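Side-chain contacts in extracellular solute-binding protein family 1 (PDB 5CI5), which binds alpha-D-tagatose and probably passes sugars of this kind on to a membrane-bound ABC transporter: residues T64-D67 against K68-A72; T230-A233 against K234-V238; T341-D344 against V345-S349. All blocks are in the same frame, centred on the assembly; numbering follows the deposited sequence.

Contact 1 of 3, residues T64-D67 against K68-A72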
ATOM      1  N   THR A  64      -1.779 -12.996   2.546  1.00 13.13           N
ATOM      2  CA  THR A  64      -1.158 -14.229   2.039  1.00 14.65           C
ATOM      3  C   THR A  64      -0.984 -14.235   0.530  1.00 11.71           C
ATOM      4  O   THR A  64      -0.588 -15.261  -0.046  1.00 12.14           O
ATOM      5  CB  THR A  64      -1.966 -15.493   2.436  1.00 13.93           C
ATOM      6  OG1 THR A  64      -3.286 -15.437   1.895  1.00 18.36           O
ATOM      7  CG2 THR A  64      -2.049 -15.608   3.938  1.00 19.11           C
ATOM      8  N   TYR A  65      -1.227 -13.099  -0.126  1.00 11.75           N
ATOM      9  CA  TYR A  65      -1.265 -13.120  -1.582  1.00 10.92           C
ATOM     10  C   TYR A  65       0.135 -13.295  -2.202  1.00 10.42           C
ATOM     11  O   TYR A  65       0.275 -14.024  -3.183  1.00 10.03           O
ATOM     12  CB  TYR A  65      -1.950 -11.861  -2.124  1.00 10.24           C
ATOM     13  CG  TYR A  65      -2.025 -11.798  -3.645  1.00  9.21           C
ATOM     14  CD1 TYR A  65      -2.443 -12.900  -4.385  1.00  9.08           C
ATOM     15  CD2 TYR A  65      -1.680 -10.635  -4.340  1.00 10.21           C
ATOM     16  CE1 TYR A  65      -2.532 -12.845  -5.772  1.00 10.65           C
ATOM     17  CE2 TYR A  65      -1.763 -10.571  -5.745  1.00  8.40           C
ATOM     18  CZ  TYR A  65      -2.165 -11.689  -6.447  1.00 11.00           C
ATOM     19  OH  TYR A  65      -2.249 -11.666  -7.815  1.00 10.01           O
ATOM     20  N   TYR A  66       1.167 -12.673  -1.640  1.00  9.04           N
ATOM     21  CA  TYR A  66       2.512 -12.802  -2.214  1.00  9.81           C
ATOM     22  C   TYR A  66       2.924 -14.267  -2.288  1.00 10.17           C
ATOM     23  O   TYR A  66       3.377 -14.753  -3.312  1.00  9.30           O
ATOM     24  CB  TYR A  66       3.534 -12.023  -1.394  1.00 10.27           C
ATOM     25  CG  TYR A  66       4.941 -12.092  -1.953  1.00  9.74           C
ATOM     26  CD1 TYR A  66       5.279 -11.401  -3.114  1.00  9.17           C
ATOM     27  CD2 TYR A  66       5.933 -12.846  -1.336  1.00 11.90           C
ATOM     28  CE1 TYR A  66       6.579 -11.450  -3.624  1.00  9.71           C
ATOM     29  CE2 TYR A  66       7.230 -12.907  -1.851  1.00  8.41           C
ATOM     30  CZ  TYR A  66       7.544 -12.216  -2.997  1.00 10.36           C
ATOM     31  OH  TYR A  66       8.842 -12.292  -3.490  1.00 13.81           O
ATOM     32  N   ASP A  67       2.758 -14.964  -1.176  1.00 11.25           N
ATOM     33  CA  ASP A  67       3.178 -16.357  -1.111  1.00 12.04           C
ATOM     34  C   ASP A  67       2.401 -17.222  -2.100  1.00 12.34           C
ATOM     35  O   ASP A  67       2.986 -18.093  -2.740  1.00 11.89           O
ATOM     36  CB  ASP A  67       3.020 -16.889   0.308  1.00 14.90           C
ATOM     37  CG  ASP A  67       4.045 -16.293   1.267  1.00 26.55           C
ATOM     38  OD1 ASP A  67       5.112 -15.814   0.808  1.00 21.68           O
ATOM     39  OD2 ASP A  67       3.776 -16.293   2.483  1.00 27.50           O
ATOM     40  N   LYS A  68       1.104 -16.981  -2.242  1.00  9.94           N
ATOM     41  CA  LYS A  68       0.318 -17.725  -3.228  1.00 11.60           C
ATOM     42  C   LYS A  68       0.747 -17.422  -4.662  1.00 12.48           C
ATOM     43  O   LYS A  68       0.818 -18.325  -5.519  1.00 11.47           O
ATOM     44  CB  LYS A  68      -1.163 -17.416  -3.049  1.00 11.33           C
ATOM     45  CG  LYS A  68      -1.724 -17.976  -1.745  1.00 13.31           C
ATOM     46  CD  LYS A  68      -3.198 -17.607  -1.566  1.00 20.67           C
ATOM     47  CE  LYS A  68      -3.881 -18.497  -0.521  1.00 31.75           C
ATOM     48  NZ  LYS A  68      -3.251 -18.354   0.799  1.00 41.27           N
ATOM     49  N   LEU A  69       1.008 -16.149  -4.942  1.00 12.20           N
ATOM     50  CA  LEU A  69       1.390 -15.770  -6.296  1.00 12.29           C
ATOM     51  C   LEU A  69       2.781 -16.344  -6.645  1.00 11.13           C
ATOM     52  O   LEU A  69       2.971 -16.902  -7.720  1.00 10.58           O
ATOM     53  CB  LEU A  69       1.347 -14.240  -6.462  1.00 10.39           C
ATOM     54  CG  LEU A  69       1.683 -13.715  -7.866  1.00  9.09           C
ATOM     55  CD1 LEU A  69       0.816 -14.401  -8.951  1.00 11.08           C
ATOM     56  CD2 LEU A  69       1.535 -12.181  -7.920  1.00 10.09           C
ATOM     57  N   VAL A  70       3.724 -16.244  -5.718  1.00  8.09           N
ATOM     58  CA  VAL A  70       5.046 -16.810  -5.931  1.00 11.06           C
ATOM     59  C   VAL A  70       4.937 -18.324  -6.186  1.00 13.78           C
ATOM     60  O   VAL A  70       5.557 -18.872  -7.101  1.00 11.92           O
ATOM     61  CB  VAL A  70       5.977 -16.543  -4.735  1.00 12.34           C
ATOM     62  CG1 VAL A  70       7.255 -17.370  -4.849  1.00 16.66           C
ATOM     63  CG2 VAL A  70       6.322 -15.064  -4.667  1.00 12.31           C
ATOM     64  N   THR A  71       4.124 -18.986  -5.374  1.00 11.35           N
ATOM     65  CA  THR A  71       3.930 -20.431  -5.515  1.00 12.97           C
ATOM     66  C   THR A  71       3.505 -20.782  -6.936  1.00 15.53           C
ATOM     67  O   THR A  71       4.038 -21.705  -7.567  1.00 17.17           O
ATOM     68  CB  THR A  71       2.864 -20.936  -4.514  1.00 15.81           C
ATOM     69  OG1 THR A  71       3.332 -20.707  -3.178  1.00 20.09           O
ATOM     70  CG2 THR A  71       2.573 -22.433  -4.718  1.00 18.21           C
ATOM     71  N   ALA A  72       2.559 -20.016  -7.459  1.00 13.48           N
ATOM     72  CA  ALA A  72       2.055 -20.252  -8.801  1.00 14.30           C
ATOM     73  C   ALA A  72       3.097 -19.935  -9.878  1.00 13.86           C
ATOM     74  O   ALA A  72       3.236 -20.659 -10.867  1.00 11.97           O
ATOM     75  CB  ALA A  72       0.806 -19.431  -9.031  1.00 12.15           C
TER
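Tyr66 holds its ring out from the helix, CG anti to the backbone N (chi1 -179°), while one turn later Val70 sets CG2 beside its own backbone N, anti to the carbonyl carbon, a setting that places this methyl over the ring. CG2 of Val70 lies 3.6 Å from the centroid of the Tyr66 ring and 16° off its normal, a CH-pi contact with one face. The methyl is displaced from the middle toward the hydroxyl end, where Tyr66 CZ is 3.5 Å from Val70 CG2. Tyr66 also meets Trp89 edge-to-face, so an alanine in its place would probably leave the Val70 methyl without its aromatic cover and Trp89 without its ring partner. On the buried side the same spacing recurs: Leu69 CB lies over a face of the Tyr65 ring, near its rim, and Leu69 CD2 comes 3.8 Å from Tyr65 OH, whose hydrogen bond goes to the carbonyl of Phe83. On the outer side Thr71 turns OG1 back onto its own helix, and Asp67 O accepts two bonds, from Thr71 OG1 at 2.7 Å and from Thr71 N at 3.0 Å, arriving from opposite faces of the carbonyl plane. Lys68 folds back with a bend at its last torsion, leaving NZ 3.1 Å from Thr64 OG1. These are i to i+4 pairs of helix 62-75, which links parallel strands 55-60 and 81-85 and packs on Trp28 of strand 25-30 between them, a beta-alpha-beta crossover of the periplasmic binding-protein fold.

Contact 2 of 3, residues T230-A233 against K234-V238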
ATOM      1  N   THR A 230       7.566   1.937  17.962  1.00  8.03           N
ATOM      2  CA  THR A 230       7.250   0.874  18.920  1.00  7.92           C
ATOM      3  C   THR A 230       6.828   1.419  20.303  1.00  8.40           C
ATOM      4  O   THR A 230       5.979   0.796  20.947  1.00 10.32           O
ATOM      5  CB  THR A 230       8.419  -0.100  19.098  1.00  8.18           C
ATOM      6  OG1 THR A 230       9.610   0.584  19.529  1.00 11.38           O
ATOM      7  CG2 THR A 230       8.686  -0.844  17.784  1.00 11.26           C
ATOM      8  N   ASP A 231       7.372   2.561  20.730  1.00  7.97           N
ATOM      9  CA  ASP A 231       6.942   3.174  22.000  1.00 11.12           C
ATOM     10  C   ASP A 231       5.445   3.510  22.012  1.00  9.34           C
ATOM     11  O   ASP A 231       4.802   3.439  23.052  1.00  9.52           O
ATOM     12  CB  ASP A 231       7.720   4.454  22.291  1.00 11.21           C
ATOM     13  CG  ASP A 231       9.093   4.196  22.906  1.00 13.19           C
ATOM     14  OD1 ASP A 231       9.384   3.055  23.299  1.00 13.79           O
ATOM     15  OD2 ASP A 231       9.866   5.179  23.016  1.00 16.25           O
ATOM     16  N   LEU A 232       4.898   3.917  20.870  1.00  9.57           N
ATOM     17  CA  LEU A 232       3.480   4.217  20.781  1.00  8.84           C
ATOM     18  C   LEU A 232       2.663   3.014  21.212  1.00 10.08           C
ATOM     19  O   LEU A 232       1.633   3.140  21.874  1.00 11.45           O
ATOM     20  CB  LEU A 232       3.101   4.648  19.360  1.00  8.90           C
ATOM     21  CG  LEU A 232       3.532   6.067  19.022  1.00  7.14           C
ATOM     22  CD1 LEU A 232       3.515   6.270  17.519  1.00 11.25           C
ATOM     23  CD2 LEU A 232       2.677   7.125  19.699  1.00  7.78           C
ATOM     24  N   ALA A 233       3.142   1.834  20.849  1.00  8.15           N
ATOM     25  CA  ALA A 233       2.494   0.604  21.257  1.00 12.57           C
ATOM     26  C   ALA A 233       2.903   0.120  22.666  1.00 19.93           C
ATOM     27  O   ALA A 233       2.035  -0.303  23.419  1.00 29.37           O
ATOM     28  CB  ALA A 233       2.759  -0.472  20.234  1.00 13.76           C
ATOM     29  N   LYS A 234       4.184   0.201  23.040  1.00 10.11           N
ATOM     30  CA  LYS A 234       4.700  -0.442  24.268  1.00 11.28           C
ATOM     31  C   LYS A 234       4.711   0.403  25.543  1.00 20.55           C
ATOM     32  O   LYS A 234       4.501  -0.109  26.638  1.00 34.08           O
ATOM     33  CB  LYS A 234       6.149  -0.885  24.073  1.00 14.32           C
ATOM     34  CG  LYS A 234       6.402  -1.967  23.068  1.00 22.02           C
ATOM     35  CD  LYS A 234       7.935  -2.213  22.986  1.00 18.93           C
ATOM     36  CE  LYS A 234       8.477  -2.981  24.190  1.00 22.99           C
ATOM     37  NZ  LYS A 234       9.924  -3.363  24.029  1.00 23.64           N
ATOM     38  N   LYS A 235       5.078   1.663  25.404  1.00 15.20           N
ATOM     39  CA  LYS A 235       5.204   2.567  26.550  1.00 14.45           C
ATOM     40  C   LYS A 235       3.962   3.434  26.698  1.00 13.07           C
ATOM     41  O   LYS A 235       3.327   3.503  27.774  1.00 12.16           O
ATOM     42  CB  LYS A 235       6.437   3.486  26.398  1.00 15.72           C
ATOM     43  CG  LYS A 235       7.777   2.798  26.458  1.00 25.50           C
ATOM     44  CD  LYS A 235       8.878   3.863  26.616  1.00 20.94           C
ATOM     45  CE  LYS A 235      10.251   3.236  26.762  1.00 30.33           C
ATOM     46  NZ  LYS A 235      10.546   2.254  25.686  1.00 29.32           N
ATOM     47  N   TYR A 236       3.631   4.115  25.617  1.00 12.47           N
ATOM     48  CA  TYR A 236       2.533   5.073  25.623  1.00  9.82           C
ATOM     49  C   TYR A 236       1.197   4.354  25.577  1.00 11.13           C
ATOM     50  O   TYR A 236       0.184   4.903  25.990  1.00 10.60           O
ATOM     51  CB  TYR A 236       2.668   6.052  24.442  1.00  7.18           C
ATOM     52  CG  TYR A 236       3.948   6.864  24.464  1.00  8.22           C
ATOM     53  CD1 TYR A 236       4.231   7.739  25.515  1.00 13.14           C
ATOM     54  CD2 TYR A 236       4.864   6.774  23.421  1.00 10.11           C
ATOM     55  CE1 TYR A 236       5.386   8.490  25.527  1.00 12.92           C
ATOM     56  CE2 TYR A 236       6.033   7.521  23.422  1.00 13.43           C
ATOM     57  CZ  TYR A 236       6.294   8.379  24.476  1.00 15.02           C
ATOM     58  OH  TYR A 236       7.472   9.110  24.471  1.00 15.03           O
ATOM     59  N   ASN A 237       1.199   3.126  25.060  1.00  9.68           N
ATOM     60  CA  ASN A 237      -0.007   2.290  25.034  1.00 10.22           C
ATOM     61  C   ASN A 237      -1.201   2.998  24.406  1.00  9.77           C
ATOM     62  O   ASN A 237      -2.264   3.077  25.030  1.00 13.57           O
ATOM     63  CB  ASN A 237      -0.366   1.846  26.453  1.00 12.21           C
ATOM     64  CG  ASN A 237      -1.401   0.751  26.475  1.00 21.00           C
ATOM     65  OD1 ASN A 237      -1.503  -0.056  25.547  1.00 20.56           O
ATOM     66  ND2 ASN A 237      -2.182   0.722  27.539  1.00 24.40           N
ATOM     67  N   VAL A 238      -1.044   3.497  23.177  1.00 10.33           N
ATOM     68  CA  VAL A 238      -2.148   4.155  22.474  1.00  8.56           C
ATOM     69  C   VAL A 238      -2.724   3.329  21.317  1.00  7.54           C
ATOM     70  O   VAL A 238      -3.629   3.775  20.612  1.00  9.11           O
ATOM     71  CB  VAL A 238      -1.728   5.535  21.933  1.00  8.65           C
ATOM     72  CG1 VAL A 238      -1.433   6.469  23.101  1.00 10.42           C
ATOM     73  CG2 VAL A 238      -0.550   5.434  20.980  1.00  8.28           C
TER
HETATM   74  O   HOH W   1       9.711   7.362  24.740  1.00 32.57           O
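Asp231 lies alongside Lys235, its carboxylate overlapping the outer methylenes of the lysine, with both side chains pointing the same way. A bend at the last torsion of Lys235 (chi4 52°) curls NZ back to a salt bridge, 2.8 Å from Asp231 OD1, which it meets on the syn side but 33° out of the carboxylate plane. The other oxygen, OD2, accepts a hydrogen bond from a water that also bonds Tyr236 OH. That ring also touches the aspartate, with Tyr236 CE2 3.7 Å from Asp231 CB, while its edge lies against the backbone of Leu232. Here the helix is ending and its turns widen: Asp231 O takes both Lys235 N and, five residues on, Tyr236 N at 2.9 Å. Asn237 then adopts positive phi, and Val238 N closes a nearly straight bond of 3.0 Å to Leu232 O. This bond leaves Val238 CG2 3.9 Å from Leu232 CD2. The end of helix 220-234 and the turn after it touch two other helices: Leu232, Tyr236 and Val238 pack against helix 162-172, whereas Thr230, Ala233 and Lys234 touch helix 376-391, where Lys234 NZ bonds the carbonyl of Val390.

Contact 3 of 3, residues T341-D344 against V345-S349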
ATOM      1  N   THR A 341      -4.367   5.193 -11.657  1.00  9.59           N
ATOM      2  CA  THR A 341      -3.046   5.420 -12.238  1.00  8.82           C
ATOM      3  C   THR A 341      -3.102   6.343 -13.463  1.00  9.86           C
ATOM      4  O   THR A 341      -2.069   6.835 -13.873  1.00  9.59           O
ATOM      5  CB  THR A 341      -2.384   4.111 -12.649  1.00  9.74           C
ATOM      6  OG1 THR A 341      -3.212   3.421 -13.598  1.00  9.25           O
ATOM      7  CG2 THR A 341      -2.166   3.253 -11.416  1.00  7.46           C
ATOM      8  N   ARG A 342      -4.292   6.564 -14.026  1.00  8.38           N
ATOM      9  CA  ARG A 342      -4.469   7.490 -15.157  1.00  6.49           C
ATOM     10  C   ARG A 342      -4.686   8.938 -14.697  1.00  9.60           C
ATOM     11  O   ARG A 342      -5.608   9.227 -13.936  1.00 10.61           O
ATOM     12  CB  ARG A 342      -5.665   7.096 -16.017  1.00  8.23           C
ATOM     13  CG  ARG A 342      -5.590   5.738 -16.731  1.00 12.55           C
ATOM     14  CD  ARG A 342      -6.866   5.518 -17.538  1.00 11.86           C
ATOM     15  NE  ARG A 342      -6.886   6.445 -18.676  1.00 10.66           N
ATOM     16  CZ  ARG A 342      -6.652   6.136 -19.943  1.00 11.34           C
ATOM     17  NH1 ARG A 342      -6.408   4.888 -20.326  1.00 13.37           N
ATOM     18  NH2 ARG A 342      -6.669   7.107 -20.852  1.00 13.03           N
HETATM   19  N   MSE A 343      -3.865   9.837 -15.227  1.00  8.42           N
HETATM   20  CA  MSE A 343      -3.939  11.264 -14.926  1.00  9.01           C
HETATM   21  C   MSE A 343      -5.267  11.850 -15.399  1.00 11.83           C
HETATM   22  O   MSE A 343      -5.913  12.585 -14.651  1.00 12.98           O
HETATM   23  CB  MSE A 343      -2.783  12.013 -15.576  1.00  9.88           C
HETATM   24  CG  MSE A 343      -1.473  11.722 -14.924  1.00  8.82           C
HETATM   25 SE   MSE A 343      -0.062  12.901 -15.525  0.71 15.09          SE
HETATM   26  CE  MSE A 343       0.187  12.127 -17.271  1.00 19.88           C
ATOM     27  N   ASP A 344      -5.687  11.505 -16.618  1.00  9.68           N
ATOM     28  CA  ASP A 344      -6.918  12.096 -17.147  1.00 11.47           C
ATOM     29  C   ASP A 344      -8.129  11.744 -16.267  1.00 15.15           C
ATOM     30  O   ASP A 344      -8.946  12.614 -16.014  1.00 12.80           O
ATOM     31  CB  ASP A 344      -7.162  11.724 -18.615  1.00 14.75           C
ATOM     32  CG  ASP A 344      -7.081  10.222 -18.919  1.00 15.22           C
ATOM     33  OD1 ASP A 344      -6.983   9.371 -17.995  1.00 13.14           O
ATOM     34  OD2 ASP A 344      -7.144   9.900 -20.138  1.00 14.43           O
ATOM     35  N   VAL A 345      -8.228  10.520 -15.742  1.00 11.86           N
ATOM     36  CA  VAL A 345      -9.324  10.203 -14.831  1.00 11.29           C
ATOM     37  C   VAL A 345      -9.238  10.978 -13.516  1.00 12.04           C
ATOM     38  O   VAL A 345     -10.264  11.456 -12.987  1.00 11.98           O
ATOM     39  CB  VAL A 345      -9.368   8.689 -14.544  1.00  9.63           C
ATOM     40  CG1 VAL A 345     -10.434   8.354 -13.556  1.00  9.86           C
ATOM     41  CG2 VAL A 345      -9.608   7.930 -15.828  1.00 17.19           C
ATOM     42  N   CYS A 346      -8.029  11.090 -12.969  1.00  9.13           N
ATOM     43  CA  CYS A 346      -7.839  11.846 -11.741  1.00 13.49           C
ATOM     44  C   CYS A 346      -8.292  13.292 -11.914  1.00 14.38           C
ATOM     45  O   CYS A 346      -8.876  13.876 -11.006  1.00 13.30           O
ATOM     46  CB  CYS A 346      -6.374  11.818 -11.316  1.00 12.42           C
ATOM     47  SG  CYS A 346      -5.824  10.209 -10.632  1.00 11.70           S
ATOM     48  N   LYS A 347      -8.032  13.850 -13.093  1.00 13.23           N
ATOM     49  CA  LYS A 347      -8.226  15.268 -13.345  1.00 13.43           C
ATOM     50  C   LYS A 347      -9.662  15.558 -13.763  1.00 14.38           C
ATOM     51  O   LYS A 347     -10.194  16.637 -13.474  1.00 16.70           O
ATOM     52  CB  LYS A 347      -7.266  15.760 -14.427  1.00 15.96           C
ATOM     53  CG  LYS A 347      -5.791  15.742 -14.017  1.00 12.30           C
ATOM     54  CD  LYS A 347      -4.897  15.853 -15.229  1.00 11.07           C
ATOM     55  CE  LYS A 347      -3.417  15.721 -14.860  1.00 12.25           C
ATOM     56  NZ  LYS A 347      -2.577  15.813 -16.100  1.00 13.82           N
ATOM     57  N   LYS A 348     -10.270  14.606 -14.457  1.00 14.75           N
ATOM     58  CA  LYS A 348     -11.583  14.821 -15.072  1.00 17.14           C
ATOM     59  C   LYS A 348     -12.708  14.312 -14.196  1.00 16.60           C
ATOM     60  O   LYS A 348     -13.844  14.738 -14.369  1.00 19.33           O
ATOM     61  CB  LYS A 348     -11.662  14.165 -16.442  1.00 15.79           C
ATOM     62  CG  LYS A 348     -10.765  14.859 -17.481  1.00 16.47           C
ATOM     63  CD  LYS A 348     -10.979  14.294 -18.869  1.00 26.90           C
ATOM     64  CE  LYS A 348     -10.108  14.965 -19.911  1.00 37.65           C
ATOM     65  NZ  LYS A 348     -10.112  16.447 -19.785  1.00 40.87           N
ATOM     66  N   SER A 349     -12.394  13.406 -13.263  1.00 16.10           N
ATOM     67  CA  SER A 349     -13.385  12.918 -12.315  1.00 15.62           C
ATOM     68  C   SER A 349     -13.658  13.987 -11.270  1.00 18.03           C
ATOM     69  O   SER A 349     -13.029  15.047 -11.263  1.00 19.16           O
ATOM     70  CB  SER A 349     -12.927  11.629 -11.626  1.00 15.90           C
ATOM     71  OG  SER A 349     -11.858  11.901 -10.728  1.00 15.19           O
TER
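Arg342, the N-cap residue, is extended (psi 126°) just before the backbone turns helical at Met343, and its carbonyl receives Cys346 N at 3.2 Å, the bond that opens the first turn. The Arg342 side chain, bent at chi3, runs out beside the start of the helix and grips Asp344 side-on: NE reaches Asp344 OD1 at 3.0 Å and NH2 reaches Asp344 OD2 at 2.9 Å, each through the syn lone pair and close to the guanidinium plane. Asp344 can face the arginine because CG sits between its backbone N and carbonyl carbon (chi1 51°). That torsion also keeps OD1 near the next peptide, where Val345 N makes a weak bond to it. Val345 CG2 lies against the pair, 4.0 Å from Arg342 CD and in contact with Asp344 OD1. The two bonds, one to each oxygen, probably hold the carboxylate's rotation, and its charge, at the start of a helix, would probably be favoured by the helix dipole. The short helix 343-348 follows strand 339-340, a small member of the mixed sheet in this solute-binding fold, and Val345 and Asp344 rest on Phe325 of helix 325-335. Arg342 NH1 points elsewhere, to a salt bridge with Glu110 and to the carbonyl of Thr323. On another side of the helix Met343, a selenomethionine that also touches Trp116, and the extended Lys347 run side by side, with Lys347 CE 3.8 Å from Met343 CB and NZ 3.9 Å from Met343 SE. At the far end Val345 O accepts both Ser349 N and Ser349 OG, the hydroxyl at 2.8 Å, as the chain leaves the helix.

Contacts 1 and 3 both belong to the part of the protein built on the mixed sheet, with centres about 31 Å apart and nearest atoms about 15 Å apart. Contact 1 is the nearer to the sugar: the Tyr65 side chain is about 9 Å from the bound alpha-D-tagatopyranose, and Phe62, at the start of the same helix, lines its pocket. In contact 3 the Cys346 side chain is about 14 Å from it. Contact 2 lies far from both, its centre about 33 Å from that of contact 1 and about 40 Å from that of contact 3, with which it straddles the centre of the chain. None of the three touches another.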